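Local structure of putative aspartyl-tRNA synthetase (Leishmania major, 6OD8) at the interface of chains A and B. The protein probably attaches L-aspartate to its cognate tRNA(Asp) at the expense of ATP, as a dimeric class II aminoacyl-tRNA synthetase of the aspartate type. Numbering follows the deposited sequence. Chains: chain A/B, Putative aspartyl-tRNA synthetase.

Contact 1: the interface of chains A and B. Residues chain A 244-246, 248, 278, 282; chain B 310, 548-549, 551, 558.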
loop_
_atom_site.group_PDB
_atom_site.type_symbol
_atom_site.label_atom_id
_atom_site.label_comp_id
_atom_site.label_asym_id
_atom_site.label_seq_id
_atom_site.Cartn_x
_atom_site.Cartn_y
_atom_site.Cartn_z
ATOM N N HIS A 244 -1.823 7.309 -5.249
ATOM C CA HIS A 244 -2.891 7.324 -4.257
ATOM C C HIS A 244 -3.956 8.267 -4.787
ATOM O O HIS A 244 -3.728 9.478 -4.865
ATOM C CB HIS A 244 -2.356 7.776 -2.889
ATOM C CG HIS A 244 -1.472 6.751 -2.248
ATOM N ND1 HIS A 244 -0.095 6.793 -2.325
ATOM C CD2 HIS A 244 -1.775 5.622 -1.575
ATOM C CE1 HIS A 244 0.408 5.743 -1.700
ATOM N NE2 HIS A 244 -0.589 5.013 -1.243
ATOM N N SER A 245 -5.084 7.708 -5.208
ATOM C CA SER A 245 -6.187 8.473 -5.764
ATOM C C SER A 245 -7.355 8.502 -4.786
ATOM O O SER A 245 -7.445 7.664 -3.884
ATOM C CB SER A 245 -6.627 7.883 -7.124
ATOM O OG SER A 245 -6.966 6.526 -7.023
ATOM N N PRO A 246 -8.248 9.485 -4.899
ATOM C CA PRO A 246 -9.247 9.675 -3.839
ATOM C C PRO A 246 -10.329 8.616 -3.867
ATOM O O PRO A 246 -10.758 8.137 -4.923
ATOM C CB PRO A 246 -9.830 11.067 -4.139
ATOM C CG PRO A 246 -9.611 11.247 -5.632
ATOM C CD PRO A 246 -8.273 10.577 -5.889
ATOM N N ILE A 248 -13.203 9.419 -2.115
ATOM C CA ILE A 248 -14.391 10.275 -2.180
ATOM C C ILE A 248 -14.488 10.879 -3.578
ATOM O O ILE A 248 -13.526 11.467 -4.077
ATOM C CB ILE A 248 -14.341 11.368 -1.100
ATOM C CG1 ILE A 248 -14.408 10.708 0.283
ATOM C CG2 ILE A 248 -15.496 12.358 -1.296
ATOM C CD1 ILE A 248 -14.340 11.682 1.448
ATOM N N TYR A 278 -9.107 7.360 -12.255
ATOM C CA TYR A 278 -7.911 8.120 -11.878
ATOM C C TYR A 278 -6.636 7.472 -12.403
ATOM O O TYR A 278 -5.714 8.177 -12.829
ATOM C CB TYR A 278 -7.842 8.276 -10.356
ATOM C CG TYR A 278 -8.960 9.138 -9.849
ATOM C CD1 TYR A 278 -8.987 10.492 -10.139
ATOM C CD2 TYR A 278 -10.002 8.602 -9.094
ATOM C CE1 TYR A 278 -10.031 11.296 -9.714
ATOM C CE2 TYR A 278 -11.048 9.416 -8.655
ATOM C CZ TYR A 278 -11.054 10.740 -8.972
ATOM O OH TYR A 278 -12.094 11.530 -8.536
ATOM N N VAL A 282 -3.932 9.596 -14.643
ATOM C CA VAL A 282 -2.558 9.901 -14.250
ATOM C C VAL A 282 -1.591 9.599 -15.388
ATOM O O VAL A 282 -0.589 10.293 -15.561
ATOM C CB VAL A 282 -2.188 9.148 -12.960
ATOM C CG1 VAL A 282 -0.725 9.428 -12.578
ATOM C CG2 VAL A 282 -3.101 9.607 -11.823
ATOM N N GLU B 310 -9.335 14.366 2.791
ATOM C CA GLU B 310 -8.963 12.975 2.583
ATOM C C GLU B 310 -7.474 12.969 2.270
ATOM O O GLU B 310 -7.011 13.797 1.476
ATOM C CB GLU B 310 -9.791 12.332 1.424
ATOM C CG GLU B 310 -9.309 10.918 1.085
ATOM C CD GLU B 310 -10.011 10.269 -0.127
ATOM O OE1 GLU B 310 -9.514 9.205 -0.574
ATOM O OE2 GLU B 310 -11.041 10.806 -0.610
ATOM N N LEU B 548 -2.426 14.030 -5.349
ATOM C CA LEU B 548 -2.670 13.929 -6.789
ATOM C C LEU B 548 -3.973 14.622 -7.190
ATOM O O LEU B 548 -3.984 15.514 -8.043
ATOM C CB LEU B 548 -2.690 12.446 -7.163
ATOM C CG LEU B 548 -1.998 11.892 -8.390
ATOM C CD1 LEU B 548 -0.673 12.556 -8.680
ATOM C CD2 LEU B 548 -1.837 10.380 -8.210
ATOM N N PHE B 549 -5.086 14.236 -6.569
ATOM C CA PHE B 549 -6.400 14.812 -6.838
ATOM C C PHE B 549 -6.964 15.240 -5.490
ATOM O O PHE B 549 -7.680 14.466 -4.833
ATOM C CB PHE B 549 -7.318 13.798 -7.530
ATOM C CG PHE B 549 -6.776 13.298 -8.851
ATOM C CD1 PHE B 549 -6.920 14.062 -9.998
ATOM C CD2 PHE B 549 -6.082 12.082 -8.919
ATOM C CE1 PHE B 549 -6.417 13.610 -11.228
ATOM C CE2 PHE B 549 -5.567 11.622 -10.130
ATOM C CZ PHE B 549 -5.740 12.383 -11.288
ATOM N N ARG B 551 -8.635 16.608 -1.978
ATOM C CA ARG B 551 -9.968 16.727 -1.400
ATOM C C ARG B 551 -9.897 17.718 -0.249
ATOM O O ARG B 551 -9.027 17.590 0.614
ATOM C CB ARG B 551 -10.473 15.382 -0.873
ATOM C CG ARG B 551 -10.755 14.355 -1.985
ATOM C CD ARG B 551 -11.968 14.820 -2.777
ATOM N NE ARG B 551 -12.265 13.923 -3.894
ATOM C CZ ARG B 551 -11.839 14.113 -5.137
ATOM N NH1 ARG B 551 -11.085 15.169 -5.429
ATOM N NH2 ARG B 551 -12.192 13.252 -6.092
ATOM N N PRO B 558 -11.224 17.126 -9.709
ATOM C CA PRO B 558 -11.478 15.865 -10.411
ATOM C C PRO B 558 -11.479 14.701 -9.431
ATOM O O PRO B 558 -12.078 13.642 -9.654
ATOM C CB PRO B 558 -10.301 15.748 -11.375
ATOM C CG PRO B 558 -9.790 17.124 -11.544
ATOM C CD PRO B 558 -10.063 17.840 -10.264
ATOM O OXT PRO B 558 -10.880 14.834 -8.358
HETATM O O HOH W 1 -5.116 11.785 -4.676
HETATM O O HOH W 2 -1.659 11.542 -3.794
#
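A:Ile248 is held through both of its backbone polar atoms by side chains of chain B. Its N donates to OE2 of the B:Glu310 carboxylate at 3.0 Å, meeting the oxygen on its syn side. B:Glu310 reaches this far because CG is anti to its backbone N (chi1 174°) and the chain beyond is extended. The A:Ile248 carbonyl is gripped side-on by B:Arg551, whose NE and NH2 both point at the one oxygen, NE at 2.8 Å. NH2 lies in the carbonyl plane, whereas NE comes from above it. A bend at chi2 (-69°) helps turn the guanidinium this way. Its other end is occupied within chain B: NH1 and NH2 both donate to OXT, an oxygen of the C-terminal carboxylate of B:Pro558, which would balance the arginine's charge and fix its rotation. A:Tyr278 OH meets the B:Arg551 guanidinium tip to tip in its plane, 3.0 Å from NH2; as NH2 already serves A:Ile248 O and B:Pro558 OXT, any hydrogen bond here would be shared and bent. B:Pro558 C lies in plane at the edge of the A:Tyr278 ring.

Apolar packing centres on A:Pro246, the conserved proline of class II motif 1, a dimer-forming element of these enzymes. Its CG presses over the B:Arg551 guanidinium face, offset toward the rim, 3.3 Å from NH2. Its CD rests on CB of B:Phe549 and also lies over the centre of the A:Tyr278 ring. B:Phe549 and A:Tyr278 slide past each other in opposite directions, with CD1 of the tyrosine above the rim of the phenylalanine ring, 3.5 Å from CD2. Beside the rim of that ring, CG2 of A:Val282 touches CE2 and also meets CD2 of B:Leu548.

The A:His244 carbonyl oxygen binds two water molecules, each passing to a backbone amide of chain B: water 1, 2.7 Å from that oxygen, pairs with B:Phe549 N, and water 2 lies 3.0 Å from B:Leu548 N.

Contact 2: the interface of chains A and B. Residues chain A 209, 557-558; chain B 278, 281, 511.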
loop_
_atom_site.group_PDB
_atom_site.type_symbol
_atom_site.label_atom_id
_atom_site.label_comp_id
_atom_site.label_asym_id
_atom_site.label_seq_id
_atom_site.Cartn_x
_atom_site.Cartn_y
_atom_site.Cartn_z
ATOM N N TRP A 209 -10.421 -10.710 17.321
ATOM C CA TRP A 209 -9.137 -10.720 18.023
ATOM C C TRP A 209 -8.846 -12.080 18.633
ATOM O O TRP A 209 -7.677 -12.468 18.758
ATOM C CB TRP A 209 -9.106 -9.637 19.106
ATOM C CG TRP A 209 -10.346 -9.603 19.965
ATOM C CD1 TRP A 209 -10.549 -10.237 21.163
ATOM C CD2 TRP A 209 -11.556 -8.897 19.676
ATOM N NE1 TRP A 209 -11.811 -9.963 21.632
ATOM C CE2 TRP A 209 -12.453 -9.154 20.730
ATOM C CE3 TRP A 209 -11.976 -8.088 18.608
ATOM C CZ2 TRP A 209 -13.752 -8.616 20.760
ATOM C CZ3 TRP A 209 -13.265 -7.556 18.642
ATOM C CH2 TRP A 209 -14.132 -7.821 19.711
ATOM N N THR A 557 -19.395 -4.256 11.971
ATOM C CA THR A 557 -18.680 -4.402 13.238
ATOM C C THR A 557 -17.977 -5.753 13.263
ATOM O O THR A 557 -18.407 -6.686 12.573
ATOM C CB THR A 557 -19.619 -4.311 14.451
ATOM O OG1 THR A 557 -20.649 -5.304 14.326
ATOM C CG2 THR A 557 -20.247 -2.933 14.542
ATOM N N PRO A 558 -16.867 -5.881 14.020
ATOM C CA PRO A 558 -16.098 -4.800 14.662
ATOM C C PRO A 558 -15.570 -3.812 13.615
ATOM O O PRO A 558 -15.174 -2.688 13.911
ATOM C CB PRO A 558 -14.934 -5.538 15.344
ATOM C CG PRO A 558 -15.431 -6.946 15.549
ATOM C CD PRO A 558 -16.378 -7.224 14.400
ATOM O OXT PRO A 558 -15.563 -4.131 12.422
ATOM N N TYR B 278 -8.270 -0.308 14.866
ATOM C CA TYR B 278 -8.019 -1.634 14.307
ATOM C C TYR B 278 -6.567 -2.056 14.453
ATOM O O TYR B 278 -6.285 -3.245 14.645
ATOM C CB TYR B 278 -8.403 -1.682 12.839
ATOM C CG TYR B 278 -9.889 -1.527 12.714
ATOM C CD1 TYR B 278 -10.741 -2.530 13.176
ATOM C CD2 TYR B 278 -10.443 -0.365 12.189
ATOM C CE1 TYR B 278 -12.136 -2.389 13.093
ATOM C CE2 TYR B 278 -11.833 -0.208 12.103
ATOM C CZ TYR B 278 -12.664 -1.216 12.569
ATOM O OH TYR B 278 -14.017 -1.044 12.491
ATOM N N MET B 281 -6.344 -3.486 17.784
ATOM C CA MET B 281 -7.073 -4.738 17.960
ATOM C C MET B 281 -6.307 -5.914 17.359
ATOM O O MET B 281 -6.322 -7.016 17.924
ATOM C CB MET B 281 -8.478 -4.611 17.352
ATOM C CG MET B 281 -9.316 -3.551 18.110
ATOM S SD MET B 281 -10.769 -2.984 17.188
ATOM C CE MET B 281 -11.727 -4.438 17.414
ATOM N N GLU B 511 -16.564 -2.951 20.839
ATOM C CA GLU B 511 -15.709 -4.050 20.390
ATOM C C GLU B 511 -14.235 -3.735 20.613
ATOM O O GLU B 511 -13.454 -4.621 20.986
ATOM C CB GLU B 511 -15.968 -4.367 18.905
ATOM C CG GLU B 511 -17.365 -4.905 18.625
ATOM C CD GLU B 511 -18.372 -3.804 18.348
ATOM O OE1 GLU B 511 -17.989 -2.608 18.350
ATOM O OE2 GLU B 511 -19.548 -4.135 18.111
HETATM O O HOH W 3 -17.096 -0.456 12.986
#
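A:Pro558, the C-terminal residue, offers its carboxylate to the B:Tyr278 hydroxyl: OH donates to O at 2.5 Å, in the carbonyl plane and on a lone pair, with a C=O...donor angle of 129°. The carboxylate carbon sits in plane at the edge of the tyrosine ring. Water 3 bridges the same two oxygens, 3.1 Å from A:Pro558 O.

Around this polar pair the contact is mainly apolar. The A:Pro558 ring puts CB 3.9 Å from CB of B:Glu511 and also near CE of B:Met281. That methyl, turned by a bend at chi3 (74°), touches the benzo part of the A:Trp209 indole, 3.7 Å from CZ3. The B:Glu511 backbone O lies above the indole plane near the rim, 3.5 Å from A:Trp209 CH2, so the tryptophan meets two chain B residues. The B:Glu511 side chain crosses A:Thr557 at about a right angle; bent at chi2 (89°), it brings OE2 3.7 Å from the threonine CB, a van der Waals contact.

Behind these contacts, the cis peptide bond before A:Pro558 probably helps aim the terminal carboxylate at B:Tyr278. B:Tyr278 and B:Met281 project from one helix, 276-283, and B:Glu511 from the short helix 510-514; against them lie the A:Trp209 helix, 208-211, and the C-terminal tail of chain A, at one flank of the dimer interface.

The C-alpha centres of contact 1 and contact 2 lie about 28 Å apart on one two-fold symmetric interface. Both use Tyr278 of helix 276-283 and the C-terminal Pro558, with the chains exchanged: in contact 1 the helix belongs to chain A and the tail to chain B, in contact 2 the reverse. By symmetry each tail has both sets of neighbours: the motif 1 segment sampled by contact 1 and the helices 208-211 and 510-514 sampled by contact 2. Each subunit's last residue thus helps close the dimer that class II aspartyl-tRNA synthetases form.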